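Side-chain contacts in SusD/RagB family nutrient-binding outer membrane lipoprotein (Bacteroides vulgatus, PDB 4F7A), which probably binds glycans, perhaps mucin O-glycans, at the bacterial outer membrane, as a SusD-like lipoprotein with a TPR-like helical fold: residues L207-S212 against S221-A226; D160-A165 against K198-L203; R127-Y132 against E153-F158; T217-E222 against R347-K352; G232-E235 against N240-I243. All coordinates share one frame; numbering follows the deposited sequence.

Contact 1 (L207-S212 against S221-A226); sequences LAMRVS and SEAQKA
Helix 193-210 and helix 216-228 draw so near at A208 and A223 that the two CA atoms stand only 5.6 Å apart, a spacing that suits methyl groups and little larger. Both alanines direct CB at the opposing helix. A208 CB settles against the backbone: its closest partner is A223 N at 3.6 Å, E222 CB follows at 3.9 Å, and A223 CB lies a little farther off, at 4.2 Å. M209, present as selenomethionine, adds a second touch beside this pair. Its CG lies beside the backbone N (chi1 -67°), and further bends at chi2 and chi3 curl CE round until it meets A223 CB at 3.7 Å; L340 and A344 of helix 334-346 also pack on this side chain. The two helices follow each other in the chain through a short turn, and their close alanine packing is consistent with the TPR-like helical framework of this SusD homolog. E222 gives its CB to the interface and then leads its carboxylate away from it. There OE2 receives K225 NZ on the syn side, 24° out of plane, a 3.0 Å salt bridge within the helix, while OE1 is paired with R204 of helix 193-210, so both oxygens are engaged. Where helix 193-210 ends, M209 O accepts from both S212 N and S212 OG, the hydroxyl lying on a carbonyl lone pair at 2.7 Å.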
# COMPACT_ATOMS: atom_id res chain seq x y z
N LEU A 207 5.84 9.72 -0.01
CA LEU A 207 7.16 9.35 -0.52
C LEU A 207 8.28 9.99 0.30
O LEU A 207 9.33 9.38 0.52
CB LEU A 207 7.29 9.73 -1.98
CG LEU A 207 6.29 9.03 -2.90
CD1 LEU A 207 6.53 9.43 -4.34
CD2 LEU A 207 6.31 7.53 -2.75
N ALA A 208 8.04 11.22 0.76
CA ALA A 208 8.94 11.95 1.63
C ALA A 208 9.17 11.22 2.95
O ALA A 208 10.31 11.07 3.38
CB ALA A 208 8.41 13.37 1.88
N MSE A 209 8.10 10.75 3.59
CA MSE A 209 8.26 9.99 4.81
C MSE A 209 8.93 8.65 4.55
O MSE A 209 9.77 8.22 5.33
CB MSE A 209 6.97 9.83 5.57
CG MSE A 209 6.41 11.11 6.13
SE MSE A 209 7.61 12.16 7.23
CE MSE A 209 8.19 13.39 5.88
N ARG A 210 8.62 8.03 3.42
CA ARG A 210 9.28 6.78 3.06
C ARG A 210 10.82 6.91 3.09
O ARG A 210 11.51 6.01 3.54
CB ARG A 210 8.88 6.28 1.67
CG ARG A 210 9.41 4.83 1.40
CD ARG A 210 8.44 3.74 1.87
NE ARG A 210 7.35 3.64 0.91
CZ ARG A 210 6.06 3.85 1.17
NH1 ARG A 210 5.63 4.14 2.39
NH2 ARG A 210 5.18 3.76 0.18
N VAL A 211 11.35 8.02 2.57
CA VAL A 211 12.80 8.17 2.45
C VAL A 211 13.42 8.83 3.69
O VAL A 211 14.61 9.09 3.69
CB VAL A 211 13.23 8.96 1.18
CG1 VAL A 211 12.61 8.33 -0.07
CG2 VAL A 211 12.88 10.43 1.29
N SER A 212 12.63 9.08 4.74
CA SER A 212 13.10 9.87 5.90
C SER A 212 14.23 9.24 6.71
O SER A 212 15.03 9.97 7.29
CB SER A 212 11.94 10.26 6.83
OG SER A 212 11.30 9.11 7.36
N SER A 221 13.08 18.34 2.30
CA SER A 221 12.75 19.23 1.18
C SER A 221 11.42 18.83 0.53
O SER A 221 10.61 19.72 0.19
CB SER A 221 13.87 19.28 0.13
OG SER A 221 14.24 17.99 -0.30
N GLU A 222 11.18 17.54 0.38
CA GLU A 222 9.93 17.08 -0.26
C GLU A 222 8.72 17.23 0.67
O GLU A 222 7.64 17.64 0.21
CB GLU A 222 10.05 15.66 -0.80
CG GLU A 222 11.12 15.52 -1.90
CD GLU A 222 10.77 16.32 -3.17
OE1 GLU A 222 9.59 16.57 -3.40
OE2 GLU A 222 11.69 16.71 -3.93
N ALA A 223 8.89 16.97 1.97
CA ALA A 223 7.79 17.23 2.91
C ALA A 223 7.46 18.71 2.93
O ALA A 223 6.28 19.09 3.03
CB ALA A 223 8.10 16.74 4.33
N GLN A 224 8.47 19.57 2.80
CA GLN A 224 8.21 21.00 2.82
C GLN A 224 7.38 21.43 1.62
O GLN A 224 6.44 22.20 1.76
CB GLN A 224 9.51 21.81 2.85
CG GLN A 224 9.29 23.31 2.77
CD GLN A 224 10.54 24.06 3.10
OE1 GLN A 224 11.60 23.79 2.54
NE2 GLN A 224 10.45 24.99 4.05
N LYS A 225 7.74 20.92 0.44
CA LYS A 225 6.98 21.14 -0.77
C LYS A 225 5.54 20.62 -0.68
O LYS A 225 4.60 21.35 -1.07
CB LYS A 225 7.69 20.52 -1.98
CG LYS A 225 8.96 21.28 -2.39
CD LYS A 225 9.47 20.90 -3.80
CE LYS A 225 9.73 19.45 -3.96
NZ LYS A 225 10.44 19.06 -5.24
N ALA A 226 5.38 19.40 -0.17
CA ALA A 226 4.08 18.78 0.00
C ALA A 226 3.14 19.60 0.88
O ALA A 226 1.99 19.83 0.51
CB ALA A 226 4.23 17.36 0.58

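Contact 2 (D160-A165 against K198-L203); sequences DDLDKA and KFANSL
L162 turns its CG anti to the carbonyl carbon (chi1 -68°) and thereby sends both methyl groups at A200 and L203, while L203, with CG anti to its backbone N (chi1 180°), presents CD2 to the incoming branch. The L162 fork divides its work. CD1 rests on the backbone, 3.9 Å from A200 O, whereas CD2 meets A200 CB at 4.2 Å and L203 CD2 at 4.3 Å. The two CD2 distances are ordinary for apolar packing, and the small A200 lets the two helices come within 6.2 Å between the CA atoms of L162 and A200. On another side of helix 193-210, K198 O is gripped from opposite faces of its plane by S202 N and by S202 OG, the latter at 2.8 Å. The S202 hydroxyl is also hydrogen-bonded to I234 N, which ties this helix to the loop ahead of strand 241-243. The contact thus joins helix 151-174 to helix 193-210 within the predominantly helical body of this SusD-like protein. I119 of helix 111-132 packs on both A165 and A200, and L332 of strand 329-332 lies against S202 and L203.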
# COMPACT_ATOMS: atom_id res chain seq x y z
N ASP A 160 10.51 14.40 -9.17
CA ASP A 160 10.58 15.23 -10.39
C ASP A 160 9.25 15.20 -11.17
O ASP A 160 8.75 16.22 -11.64
CB ASP A 160 11.70 14.73 -11.32
CG ASP A 160 13.10 15.10 -10.82
OD1 ASP A 160 13.25 16.02 -10.00
OD2 ASP A 160 14.06 14.45 -11.28
N ASP A 161 8.68 14.00 -11.33
CA ASP A 161 7.40 13.88 -12.04
C ASP A 161 6.26 14.57 -11.30
O ASP A 161 5.39 15.19 -11.91
CB ASP A 161 7.04 12.42 -12.31
CG ASP A 161 7.78 11.82 -13.50
OD1 ASP A 161 8.28 12.59 -14.35
OD2 ASP A 161 7.85 10.58 -13.58
N LEU A 162 6.25 14.47 -9.98
CA LEU A 162 5.25 15.18 -9.21
C LEU A 162 5.43 16.69 -9.33
O LEU A 162 4.45 17.42 -9.38
CB LEU A 162 5.23 14.72 -7.74
CG LEU A 162 4.75 13.29 -7.53
CD1 LEU A 162 4.83 12.93 -6.01
CD2 LEU A 162 3.34 13.04 -8.07
N ASP A 163 6.67 17.16 -9.42
CA ASP A 163 6.90 18.60 -9.65
C ASP A 163 6.32 19.02 -11.00
O ASP A 163 5.66 20.06 -11.12
CB ASP A 163 8.40 18.95 -9.66
CG ASP A 163 9.04 18.83 -8.28
OD1 ASP A 163 8.33 18.86 -7.26
OD2 ASP A 163 10.28 18.74 -8.23
N LYS A 164 6.60 18.23 -12.03
CA LYS A 164 6.10 18.54 -13.37
C LYS A 164 4.57 18.53 -13.37
O LYS A 164 3.92 19.40 -13.96
CB LYS A 164 6.64 17.54 -14.39
CG LYS A 164 8.09 17.74 -14.75
CD LYS A 164 8.61 16.56 -15.56
CE LYS A 164 10.00 16.84 -16.08
NZ LYS A 164 10.48 15.65 -16.80
N ALA A 165 4.00 17.55 -12.67
CA ALA A 165 2.55 17.42 -12.59
C ALA A 165 1.89 18.63 -11.95
O ALA A 165 0.93 19.15 -12.50
CB ALA A 165 2.15 16.14 -11.83
N LYS A 198 -3.87 18.23 -5.04
CA LYS A 198 -3.95 17.73 -3.64
C LYS A 198 -3.55 16.26 -3.50
O LYS A 198 -2.83 15.89 -2.56
CB LYS A 198 -5.35 18.00 -3.10
CG LYS A 198 -5.53 17.78 -1.63
CD LYS A 198 -6.97 18.00 -1.19
CE LYS A 198 -7.48 19.39 -1.48
NZ LYS A 198 -8.71 19.69 -0.65
N PHE A 199 -3.98 15.44 -4.44
CA PHE A 199 -3.52 14.06 -4.59
C PHE A 199 -1.97 14.03 -4.72
O PHE A 199 -1.29 13.37 -3.93
CB PHE A 199 -4.25 13.44 -5.81
CG PHE A 199 -3.88 12.00 -6.17
CD1 PHE A 199 -3.03 11.22 -5.40
CD2 PHE A 199 -4.43 11.44 -7.30
CE1 PHE A 199 -2.74 9.92 -5.77
CE2 PHE A 199 -4.15 10.13 -7.68
CZ PHE A 199 -3.29 9.37 -6.93
N ALA A 200 -1.42 14.78 -5.66
CA ALA A 200 0.04 14.85 -5.84
C ALA A 200 0.77 15.29 -4.56
O ALA A 200 1.81 14.74 -4.22
CB ALA A 200 0.40 15.82 -6.99
N ASN A 201 0.23 16.28 -3.87
CA ASN A 201 0.86 16.78 -2.64
C ASN A 201 0.88 15.71 -1.56
O ASN A 201 1.87 15.53 -0.87
CB ASN A 201 0.16 18.04 -2.11
CG ASN A 201 0.27 19.24 -3.03
OD1 ASN A 201 1.21 19.36 -3.81
ND2 ASN A 201 -0.69 20.18 -2.90
N SER A 202 -0.23 14.99 -1.42
CA SER A 202 -0.36 13.94 -0.41
C SER A 202 0.55 12.77 -0.74
O SER A 202 1.20 12.22 0.14
CB SER A 202 -1.81 13.47 -0.31
OG SER A 202 -2.65 14.59 -0.05
N LEU A 203 0.57 12.37 -2.01
CA LEU A 203 1.47 11.31 -2.47
C LEU A 203 2.94 11.72 -2.23
O LEU A 203 3.76 10.91 -1.75
CB LEU A 203 1.17 10.98 -3.94
CG LEU A 203 2.01 9.89 -4.60
CD1 LEU A 203 2.01 8.55 -3.83
CD2 LEU A 203 1.55 9.71 -6.07

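Contact 3 (R127-Y132 against E153-F158)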
# COMPACT_ATOMS: atom_id res chain seq x y z
N ARG A 127 4.59 1.78 -6.03
CA ARG A 127 4.18 0.47 -5.50
C ARG A 127 5.08 -0.69 -5.99
O ARG A 127 5.30 -1.66 -5.26
CB ARG A 127 2.72 0.19 -5.87
CG ARG A 127 1.72 1.04 -5.10
CD ARG A 127 0.37 1.14 -5.82
NE ARG A 127 -0.27 -0.13 -6.17
CZ ARG A 127 -1.04 -0.87 -5.36
NH1 ARG A 127 -1.25 -0.54 -4.09
NH2 ARG A 127 -1.61 -1.98 -5.82
N ILE A 128 5.61 -0.56 -7.21
CA ILE A 128 6.50 -1.58 -7.80
C ILE A 128 7.92 -1.48 -7.23
O ILE A 128 8.49 -2.50 -6.84
CB ILE A 128 6.50 -1.48 -9.36
CG1 ILE A 128 5.06 -1.60 -9.90
CG2 ILE A 128 7.43 -2.53 -9.97
CD1 ILE A 128 4.31 -2.89 -9.47
N THR A 129 8.51 -0.28 -7.18
CA THR A 129 9.82 -0.17 -6.56
C THR A 129 9.75 -0.56 -5.10
O THR A 129 10.68 -1.16 -4.60
CB THR A 129 10.53 1.22 -6.71
OG1 THR A 129 11.81 1.16 -6.06
CG2 THR A 129 9.71 2.33 -6.08
N ASP A 130 8.65 -0.25 -4.43
CA ASP A 130 8.55 -0.62 -3.00
C ASP A 130 8.44 -2.16 -2.80
O ASP A 130 8.69 -2.67 -1.70
CB ASP A 130 7.37 0.09 -2.33
CG ASP A 130 7.60 1.58 -2.15
OD1 ASP A 130 8.74 2.09 -2.37
OD2 ASP A 130 6.60 2.26 -1.80
N THR A 131 8.07 -2.87 -3.86
CA THR A 131 8.02 -4.33 -3.85
C THR A 131 9.40 -4.95 -4.12
O THR A 131 9.83 -5.81 -3.38
CB THR A 131 6.99 -4.83 -4.88
OG1 THR A 131 5.69 -4.32 -4.53
CG2 THR A 131 6.94 -6.35 -4.91
N TYR A 132 10.10 -4.48 -5.16
CA TYR A 132 11.29 -5.16 -5.70
C TYR A 132 12.60 -4.42 -5.47
O TYR A 132 13.66 -5.03 -5.50
CB TYR A 132 11.11 -5.39 -7.22
CG TYR A 132 9.88 -6.19 -7.59
CD1 TYR A 132 9.86 -7.58 -7.44
CD2 TYR A 132 8.73 -5.57 -8.07
CE1 TYR A 132 8.72 -8.34 -7.75
CE2 TYR A 132 7.59 -6.31 -8.37
CZ TYR A 132 7.60 -7.69 -8.23
OH TYR A 132 6.48 -8.42 -8.53
N GLU A 153 17.21 6.45 -7.50
CA GLU A 153 16.98 7.15 -8.76
C GLU A 153 15.50 7.16 -9.12
O GLU A 153 15.00 8.16 -9.67
CB GLU A 153 17.78 6.51 -9.88
CG GLU A 153 19.27 6.85 -9.78
CD GLU A 153 20.19 5.88 -10.55
OE1 GLU A 153 19.76 4.84 -11.11
OE2 GLU A 153 21.39 6.16 -10.58
N ALA A 154 14.81 6.04 -8.87
CA ALA A 154 13.35 5.98 -9.12
C ALA A 154 12.62 6.99 -8.25
O ALA A 154 11.75 7.72 -8.73
CB ALA A 154 12.80 4.56 -8.90
N TYR A 155 12.94 7.02 -6.95
CA TYR A 155 12.34 8.02 -6.03
C TYR A 155 12.59 9.46 -6.48
O TYR A 155 11.68 10.30 -6.52
CB TYR A 155 12.79 7.78 -4.57
CG TYR A 155 11.76 6.92 -3.85
CD1 TYR A 155 11.68 5.55 -4.08
CD2 TYR A 155 10.84 7.48 -2.99
CE1 TYR A 155 10.70 4.75 -3.45
CE2 TYR A 155 9.88 6.69 -2.34
CZ TYR A 155 9.80 5.34 -2.60
OH TYR A 155 8.82 4.59 -1.97
N LYS A 156 13.82 9.76 -6.87
CA LYS A 156 14.12 11.09 -7.36
C LYS A 156 13.29 11.37 -8.62
O LYS A 156 12.77 12.47 -8.78
CB LYS A 156 15.63 11.26 -7.59
CG LYS A 156 16.37 11.37 -6.25
CD LYS A 156 17.87 11.61 -6.37
CE LYS A 156 18.50 11.73 -4.97
NZ LYS A 156 19.98 11.92 -5.01
N ALA A 157 13.16 10.40 -9.51
CA ALA A 157 12.33 10.61 -10.71
C ALA A 157 10.85 10.83 -10.31
O ALA A 157 10.16 11.67 -10.91
CB ALA A 157 12.48 9.45 -11.70
N PHE A 158 10.37 10.12 -9.29
CA PHE A 158 8.99 10.33 -8.82
C PHE A 158 8.79 11.76 -8.35
O PHE A 158 7.80 12.40 -8.71
CB PHE A 158 8.61 9.42 -7.66
CG PHE A 158 8.67 7.97 -7.94
CD1 PHE A 158 8.48 7.45 -9.21
CD2 PHE A 158 8.84 7.08 -6.89
CE1 PHE A 158 8.53 6.09 -9.42
CE2 PHE A 158 8.87 5.75 -7.10
CZ PHE A 158 8.72 5.25 -8.38
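The polar link between D130 and Y155 is a single short hydrogen bond, 2.5 Å from Y155 OH to D130 OD1. The hydroxyl uses the syn lone pair of OD1, on the side of the other oxygen, and OD2 is itself only 3.2 Å from Y155 OH. Ring and carboxylate planes lie 25° apart, so the acid meets the ring at its edge and nearly flat with it, although the two side chains cross at about a right angle. The carboxylate is held from further directions: W504 NE1 also bonds to OD1, and R210 NH2 forms a salt bridge with OD2, a positive neighbour that would be expected to stabilise the ionised acid. A phenylalanine in place of Y155 has no hydroxyl to offer, and the D130 carboxylate would probably be less firmly fixed in rotation, though W504 and R210 would still hold it. The supporting framework is an antiparallel helix pair, helix 111-132 and helix 151-174, whose local axes pass 10.9 Å apart at a signed angle of -164°, in keeping with the helical architecture of the SusD family. The apolar part of the interface centres on the methyl group of T129. With OG1 anti to the backbone N (chi1 -179°) and bonded to G133 O, CG2 is left facing the aromatic residues. It approaches F158 at the ring edge, in plane, 3.7 Å from CE2, and comes at Y155 obliquely, 3.7 Å from CE1. F158 CD2 in turn sits over the centre of the Y155 ring.

Contact 4 (T217-E222 against R347-K352); sequences TLATSE and RGINPK
T220 and I349 bring helix 216-228 and the loop after helix 334-346 within 5.5 Å of each other, measured between their CA atoms. That loop starts with a Schellman motif: G348, with its positive phi of 73°, is the first residue to leave helical geometry, and I349 comes directly after it. A water ties the two backbones together, donating to T220 O at 2.7 Å and to I349 O at 2.6 Å, so both carbonyl oxygens gain a partner at the junction. I349 carries the side-chain contact. Its CG1 stands between the backbone N and the carbonyl carbon (chi1 62°), an arrangement that leads CD1 toward A219 CB, at 4.2 Å, and leaves CG2 against T220. There CG2 lies close to T220 OG1, at 3.3 Å, with T220 CG2 also nearby at 4.0 Å; the hydroxyl itself is bonded to K216 O within its own helix. An alanine at I349 lacks CG2 and the CG1-CD1 arm, and a gap would probably open beside A219 and T220. Farther along, the loop is shaped by an Asx turn, in which N350 OD1 accepts K352 N at 2.8 Å, the N-H coming from above the carbonyl plane, 37° out of it.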
# COMPACT_ATOMS: atom_id res chain seq x y z
N THR A 217 17.62 14.77 4.33
CA THR A 217 17.66 16.00 3.56
C THR A 217 16.60 16.02 2.47
O THR A 217 15.90 17.00 2.34
CB THR A 217 19.05 16.23 2.93
OG1 THR A 217 20.00 16.34 3.98
CG2 THR A 217 19.08 17.49 2.07
N LEU A 218 16.47 14.93 1.72
CA LEU A 218 15.42 14.78 0.69
C LEU A 218 14.03 14.76 1.30
O LEU A 218 13.12 15.44 0.82
CB LEU A 218 15.61 13.48 -0.09
CG LEU A 218 14.75 13.20 -1.34
CD1 LEU A 218 14.81 14.37 -2.36
CD2 LEU A 218 15.24 11.89 -1.99
N ALA A 219 13.86 13.96 2.35
CA ALA A 219 12.57 13.91 3.06
C ALA A 219 12.14 15.30 3.49
O ALA A 219 10.96 15.65 3.38
CB ALA A 219 12.66 12.96 4.29
N THR A 220 13.09 16.09 4.00
CA THR A 220 12.79 17.42 4.53
C THR A 220 12.33 18.33 3.40
O THR A 220 11.30 19.01 3.54
CB THR A 220 14.00 18.02 5.28
OG1 THR A 220 14.42 17.12 6.32
CG2 THR A 220 13.70 19.43 5.87
N SER A 221 13.08 18.34 2.30
CA SER A 221 12.75 19.23 1.18
C SER A 221 11.42 18.83 0.53
O SER A 221 10.61 19.72 0.19
CB SER A 221 13.87 19.28 0.13
OG SER A 221 14.24 17.99 -0.30
N GLU A 222 11.18 17.54 0.38
CA GLU A 222 9.93 17.08 -0.26
C GLU A 222 8.72 17.23 0.67
O GLU A 222 7.64 17.64 0.21
CB GLU A 222 10.05 15.66 -0.80
CG GLU A 222 11.12 15.52 -1.90
CD GLU A 222 10.77 16.32 -3.17
OE1 GLU A 222 9.59 16.57 -3.40
OE2 GLU A 222 11.69 16.71 -3.93
N ARG A 347 9.48 14.13 13.51
CA ARG A 347 10.86 14.24 12.97
C ARG A 347 11.36 15.68 12.85
O ARG A 347 12.51 15.91 12.45
CB ARG A 347 10.91 13.57 11.59
CG ARG A 347 10.79 12.07 11.65
CD ARG A 347 10.75 11.45 10.27
NE ARG A 347 10.62 10.01 10.36
CZ ARG A 347 11.64 9.15 10.48
NH1 ARG A 347 12.90 9.56 10.47
NH2 ARG A 347 11.40 7.86 10.59
N GLY A 348 10.52 16.66 13.18
CA GLY A 348 10.89 18.08 13.08
C GLY A 348 10.95 18.61 11.66
O GLY A 348 11.65 19.59 11.38
N ILE A 349 10.23 17.97 10.73
CA ILE A 349 10.31 18.36 9.34
C ILE A 349 8.93 18.68 8.76
O ILE A 349 8.74 18.63 7.54
CB ILE A 349 11.09 17.30 8.49
CG1 ILE A 349 10.40 15.93 8.50
CG2 ILE A 349 12.53 17.18 9.01
CD1 ILE A 349 11.22 14.83 7.74
N ASN A 350 7.99 19.04 9.63
CA ASN A 350 6.69 19.52 9.20
C ASN A 350 6.74 21.05 9.20
O ASN A 350 6.92 21.64 10.25
CB ASN A 350 5.59 19.02 10.15
CG ASN A 350 4.21 19.31 9.66
OD1 ASN A 350 4.00 20.24 8.88
ND2 ASN A 350 3.23 18.53 10.13
N PRO A 351 6.56 21.69 8.03
CA PRO A 351 6.61 23.16 8.03
C PRO A 351 5.40 23.82 8.66
O PRO A 351 5.42 25.03 8.89
CB PRO A 351 6.68 23.50 6.54
CG PRO A 351 5.85 22.39 5.89
CD PRO A 351 6.23 21.15 6.70
N LYS A 352 4.32 23.07 8.92
CA LYS A 352 3.12 23.65 9.53
C LYS A 352 3.28 23.71 11.03
O LYS A 352 4.00 22.91 11.61
CB LYS A 352 1.91 22.79 9.20
CG LYS A 352 1.57 22.72 7.73
CD LYS A 352 0.33 21.88 7.49
CE LYS A 352 -0.18 22.00 6.07
NZ LYS A 352 -0.82 23.32 5.79
O HOH W 1 10.07 20.04 5.76

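Contact 5 (G232-E235 against N240-I243); sequences GVIE and NIQI
I234 and I241 set their side chains at about a right angle, the end of one meeting the flank of the other. I234 reaches out almost fully extended beyond CG1 (chi2 168°), so CD1 is its leading atom; I241 is bent at the same bond (chi2 -53°), so that CG1 and CD1 both lie along the side met by I234. The I234 methyl group therefore meets two carbons at once, with I234 CD1 at 3.6 Å from I241 CG1 and at 3.7 Å from I241 CD1. The other branch of I234 belongs to a looser contact: CG2 lies 4.3 Å from N240 OD1. N240 points its CB away from the loop, yet its amide end swings back to that side. There OD1 accepts the backbone N of A334, at the start of helix 334-346, so the oxygen beside the isoleucine methyl has its polar partner elsewhere. All three touching residues are buried. The chain between them turns back over a few residues, with the CA atoms of I234 and N240 still 7.0 Å apart, and the pair packs by side chains alone. Earlier in the same loop, G232 has backbone angles at which a CB would press on the preceding carbonyl oxygen, and its own O accepts N201 ND2. Helix 193-210 borders the contact, with K198 touching I234 and F199 touching I241, while strand 241-243 pairs antiparallel with strand 329-332, whose L332 packs against both isoleucines.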
# COMPACT_ATOMS: atom_id res chain seq x y z
N GLY A 232 -3.03 22.31 -1.02
CA GLY A 232 -3.34 21.54 0.18
C GLY A 232 -3.07 20.06 0.03
O GLY A 232 -2.62 19.62 -1.02
N VAL A 233 -3.35 19.31 1.10
CA VAL A 233 -3.27 17.86 1.11
C VAL A 233 -4.64 17.34 1.55
O VAL A 233 -5.49 18.11 2.02
CB VAL A 233 -2.16 17.34 2.04
CG1 VAL A 233 -0.74 17.75 1.54
CG2 VAL A 233 -2.37 17.80 3.51
N ILE A 234 -4.85 16.05 1.38
CA ILE A 234 -6.15 15.45 1.70
C ILE A 234 -6.34 15.43 3.20
O ILE A 234 -5.50 14.90 3.93
CB ILE A 234 -6.27 14.04 1.07
CG1 ILE A 234 -6.18 14.14 -0.46
CG2 ILE A 234 -7.62 13.39 1.47
CD1 ILE A 234 -5.99 12.82 -1.14
N GLU A 235 -7.45 16.01 3.67
CA GLU A 235 -7.77 16.12 5.10
C GLU A 235 -9.12 15.50 5.48
O GLU A 235 -9.32 15.17 6.65
CB GLU A 235 -7.77 17.60 5.50
CG GLU A 235 -6.37 18.20 5.43
CD GLU A 235 -6.30 19.65 5.85
OE1 GLU A 235 -7.33 20.23 6.21
OE2 GLU A 235 -5.19 20.22 5.84
N ASN A 240 -10.86 10.95 -0.23
CA ASN A 240 -9.90 9.84 -0.29
C ASN A 240 -9.70 9.44 -1.76
O ASN A 240 -10.65 9.43 -2.53
CB ASN A 240 -10.44 8.63 0.49
CG ASN A 240 -10.27 8.76 1.97
OD1 ASN A 240 -9.70 9.75 2.46
ND2 ASN A 240 -10.80 7.78 2.72
N ILE A 241 -8.47 9.15 -2.14
CA ILE A 241 -8.19 8.62 -3.47
C ILE A 241 -8.59 7.15 -3.45
O ILE A 241 -8.07 6.36 -2.64
CB ILE A 241 -6.71 8.75 -3.86
CG1 ILE A 241 -6.23 10.22 -3.68
CG2 ILE A 241 -6.46 8.23 -5.29
CD1 ILE A 241 -7.08 11.32 -4.39
N GLN A 242 -9.50 6.79 -4.34
CA GLN A 242 -10.06 5.45 -4.40
C GLN A 242 -10.61 5.22 -5.79
O GLN A 242 -11.17 6.13 -6.40
CB GLN A 242 -11.16 5.27 -3.37
CG GLN A 242 -12.25 6.31 -3.38
CD GLN A 242 -13.18 6.17 -2.19
OE1 GLN A 242 -12.80 5.61 -1.18
NE2 GLN A 242 -14.39 6.67 -2.31
N ILE A 243 -10.43 4.01 -6.29
CA ILE A 243 -10.74 3.68 -7.68
C ILE A 243 -12.15 3.15 -7.86
O ILE A 243 -12.56 2.20 -7.16
CB ILE A 243 -9.78 2.65 -8.25
CG1 ILE A 243 -8.33 3.15 -8.15
CG2 ILE A 243 -10.18 2.31 -9.74
CD1 ILE A 243 -8.00 4.46 -8.91

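Along the chain, contacts 3, 2 and 1 follow in series, and contact 5 is nested within the long stretch of chain between the two segments of contact 4. Helix 151-174 serves contacts 3 and 2, helix 193-210 contacts 2 and 1, and helix 216-228 contacts 1 and 4; contacts 3, 2 and 1 thus join helices pair by pair, and contact 4 adds the loop after helix 334-346. Contacts 1 and 4 have centres about 6 Å apart and share S221 and E222; contacts 1 and 2, centres about 11 Å apart, meet through the K225-D163 salt bridge. R210-D130 links contact 1 to contact 3. Contact 5, its centre about 12 Å from that of contact 2, ties the small strand pair to this helical body.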